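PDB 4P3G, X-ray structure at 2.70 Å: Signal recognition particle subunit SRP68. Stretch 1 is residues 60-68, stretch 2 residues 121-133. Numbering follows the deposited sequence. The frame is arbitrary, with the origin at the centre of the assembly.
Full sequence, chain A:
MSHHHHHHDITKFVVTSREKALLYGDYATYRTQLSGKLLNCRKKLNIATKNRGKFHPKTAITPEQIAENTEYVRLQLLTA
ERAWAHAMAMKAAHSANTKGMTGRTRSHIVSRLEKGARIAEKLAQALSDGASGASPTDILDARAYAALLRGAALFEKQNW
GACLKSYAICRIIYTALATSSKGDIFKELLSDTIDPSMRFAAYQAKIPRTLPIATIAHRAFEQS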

# COMPACT_ATOMS: atom_id res chain seq x y z
N ALA A 60 10.46 9.92 40.78
CA ALA A 60 11.43 10.21 39.71
C ALA A 60 12.42 9.07 39.54
O ALA A 60 13.30 8.88 40.38
CB ALA A 60 12.16 11.52 39.99
N ILE A 61 12.31 8.31 38.44
CA ILE A 61 13.16 7.13 38.29
C ILE A 61 14.56 7.47 37.79
O ILE A 61 14.73 8.35 36.93
CB ILE A 61 12.51 6.07 37.34
CG1 ILE A 61 13.25 4.73 37.43
CG2 ILE A 61 12.44 6.57 35.90
CD1 ILE A 61 12.56 3.61 36.74
N THR A 62 15.56 6.80 38.34
CA THR A 62 16.95 7.05 37.96
C THR A 62 17.63 5.77 37.51
O THR A 62 17.31 4.69 37.99
CB THR A 62 17.75 7.61 39.14
OG1 THR A 62 18.24 6.54 39.95
CG2 THR A 62 16.88 8.55 39.97
N PRO A 63 18.60 5.91 36.60
CA PRO A 63 19.35 4.79 36.03
C PRO A 63 20.07 3.98 37.10
O PRO A 63 20.23 2.77 36.96
CB PRO A 63 20.37 5.47 35.13
CG PRO A 63 19.74 6.75 34.76
CD PRO A 63 18.96 7.18 35.95
N GLU A 64 20.54 4.66 38.13
CA GLU A 64 21.29 4.00 39.19
C GLU A 64 20.37 3.14 40.05
O GLU A 64 20.75 2.05 40.49
CB GLU A 64 22.02 5.03 40.03
CG GLU A 64 22.98 5.90 39.22
CD GLU A 64 22.27 7.01 38.44
OE1 GLU A 64 21.02 7.06 38.48
OE2 GLU A 64 22.96 7.81 37.77
N GLN A 65 19.15 3.63 40.27
CA GLN A 65 18.13 2.87 41.00
C GLN A 65 17.65 1.64 40.26
O GLN A 65 17.30 0.64 40.89
CB GLN A 65 16.94 3.75 41.35
CG GLN A 65 17.21 4.67 42.54
CD GLN A 65 16.05 5.59 42.85
OE1 GLN A 65 15.23 5.91 41.99
NE2 GLN A 65 15.93 5.94 44.13
N ILE A 66 17.58 1.71 38.94
CA ILE A 66 17.23 0.54 38.16
C ILE A 66 18.33 -0.51 38.24
O ILE A 66 18.06 -1.70 38.41
CB ILE A 66 17.04 0.90 36.69
CG1 ILE A 66 15.86 1.85 36.55
CG2 ILE A 66 16.75 -0.33 35.87
CD1 ILE A 66 15.66 2.33 35.16
N ALA A 67 19.58 -0.06 38.15
CA ALA A 67 20.73 -0.95 38.26
C ALA A 67 20.83 -1.57 39.65
O ALA A 67 21.20 -2.75 39.79
CB ALA A 67 21.98 -0.20 37.93
N GLU A 68 20.52 -0.77 40.67
CA GLU A 68 20.60 -1.20 42.07
C GLU A 68 19.56 -2.27 42.35
O GLU A 68 19.86 -3.33 42.88
CB GLU A 68 20.38 -0.01 43.01
CG GLU A 68 20.58 -0.33 44.50
CD GLU A 68 20.13 0.79 45.43
OE1 GLU A 68 19.48 1.75 44.95
OE2 GLU A 68 20.45 0.73 46.64
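Stretch 2 (121-133) EKLAQALSDGASG

Stretch 2 packs across stretch 1 as a small, apolar contact in which a helix crosses a helix and the residue Ile61 ahead of it, extended by a loop that folds along Pro63 and Ala67, with no hydrogen bond between the two and 432 Å² buried in all. In stretch 1, Ile61 and Thr62 are extended and helix 63-68 follows; Thr62 caps its start, Gln65 N donating to Thr62 OG1 at 3.1 Å. Stretch 2 enters as the continuation of an earlier helix, regular from Glu121 to Leu127, and leads into a loop. The helices run nearly at right angles, with a signed crossing angle of -80° and axes 9.2 Å apart at closest approach. Ala126 lies at the centre of the contact: three residues meet its CB, Ile66 CD1 at 3.8 Å, Ile61 CG2 at 4.0 Å and Pro63 CD at 4.5 Å. One turn earlier, the CA-to-CB bond of Leu123 points sideways, but its end comes nearer, with Leu123 CD1 3.9 Å from Ile61 CD1 and 4.4 Å from Ile66 CD1. Ile61 CG2 also rests 3.8 Å from Lys122 O; the CA-to-CB bond of Lys122 points toward stretch 1, though the rest of its side chain does not follow. Leu127 starts out pointing away, yet its CD2 comes back to 3.8 Å from Ile66 CG2. Beyond the helix, Gly130 O lies 3.9 Å from Pro63 CB; a CB on Gly130 would fall 2.8 Å from Pro63 CG, a clash, so the missing side chain leaves room for the proline ring. Ala131 takes a left-handed conformation (55/57), and Ser132 returns to the contact, its CA 3.6 Å from Pro63 O and its O 3.3 Å from Ala67 CB. Ser132 OG donates to Leu127 O at 2.5 Å, tying the loop back to its own helix.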

# COMPACT_ATOMS: atom_id res chain seq x y z
N GLU A 121 7.38 6.32 29.32
CA GLU A 121 8.38 7.03 28.53
C GLU A 121 9.61 7.33 29.38
O GLU A 121 10.75 7.17 28.92
CB GLU A 121 7.80 8.31 27.92
CG GLU A 121 6.88 8.05 26.74
CD GLU A 121 6.05 9.25 26.33
OE1 GLU A 121 6.14 10.31 26.98
OE2 GLU A 121 5.31 9.14 25.32
N LYS A 122 9.37 7.74 30.62
CA LYS A 122 10.46 8.01 31.52
C LYS A 122 11.23 6.73 31.84
O LYS A 122 12.45 6.77 32.09
CB LYS A 122 9.96 8.66 32.80
CG LYS A 122 9.32 10.01 32.60
CD LYS A 122 9.23 10.76 33.92
CE LYS A 122 9.13 12.27 33.70
NZ LYS A 122 7.88 12.66 32.97
N LEU A 123 10.53 5.60 31.83
CA LEU A 123 11.16 4.32 32.11
C LEU A 123 12.10 3.95 30.98
O LEU A 123 13.20 3.44 31.23
CB LEU A 123 10.11 3.22 32.30
CG LEU A 123 10.70 1.80 32.37
CD1 LEU A 123 11.66 1.67 33.53
CD2 LEU A 123 9.60 0.75 32.45
N ALA A 124 11.66 4.17 29.75
CA ALA A 124 12.46 3.89 28.58
C ALA A 124 13.71 4.75 28.57
O ALA A 124 14.81 4.27 28.34
CB ALA A 124 11.67 4.11 27.32
N GLN A 125 13.54 6.04 28.83
CA GLN A 125 14.67 6.96 28.83
C GLN A 125 15.68 6.64 29.93
O GLN A 125 16.87 6.73 29.71
CB GLN A 125 14.19 8.41 28.95
CG GLN A 125 13.48 8.92 27.70
CD GLN A 125 12.89 10.30 27.89
OE1 GLN A 125 12.53 10.68 29.01
NE2 GLN A 125 12.77 11.05 26.81
N ALA A 126 15.22 6.25 31.11
CA ALA A 126 16.17 5.92 32.16
C ALA A 126 16.91 4.66 31.77
O ALA A 126 18.13 4.60 31.89
CB ALA A 126 15.49 5.74 33.48
N LEU A 127 16.18 3.67 31.26
CA LEU A 127 16.80 2.42 30.83
C LEU A 127 17.84 2.63 29.75
O LEU A 127 18.84 1.92 29.72
CB LEU A 127 15.77 1.43 30.30
CG LEU A 127 15.02 0.52 31.26
CD1 LEU A 127 14.17 -0.43 30.45
CD2 LEU A 127 16.00 -0.28 32.13
N SER A 128 17.62 3.63 28.91
CA SER A 128 18.45 3.74 27.72
C SER A 128 19.85 4.24 28.04
O SER A 128 20.81 3.48 28.00
CB SER A 128 17.78 4.63 26.66
OG SER A 128 18.04 6.00 26.87
N ASP A 129 19.99 5.52 28.36
CA ASP A 129 21.33 6.08 28.33
C ASP A 129 22.27 5.78 29.52
O ASP A 129 23.40 5.33 29.32
CB ASP A 129 21.25 7.60 28.09
CG ASP A 129 21.76 7.99 26.71
OD1 ASP A 129 21.81 7.11 25.82
OD2 ASP A 129 22.13 9.17 26.52
N GLY A 130 21.81 5.97 30.76
CA GLY A 130 22.75 6.09 31.86
C GLY A 130 23.51 4.89 32.40
O GLY A 130 23.92 4.91 33.57
N ALA A 131 23.75 3.87 31.57
CA ALA A 131 24.40 2.64 32.04
C ALA A 131 23.58 2.12 33.23
O ALA A 131 24.06 2.03 34.36
CB ALA A 131 25.82 2.90 32.45
N SER A 132 22.30 1.89 32.95
CA SER A 132 21.31 1.28 33.85
C SER A 132 21.63 -0.19 33.99
O SER A 132 21.06 -0.89 34.81
CB SER A 132 19.91 1.47 33.28
OG SER A 132 19.84 1.09 31.90
N GLY A 133 22.46 -0.68 33.07
CA GLY A 133 22.86 -2.07 32.99
C GLY A 133 21.94 -2.81 32.06
O GLY A 133 22.08 -4.01 31.82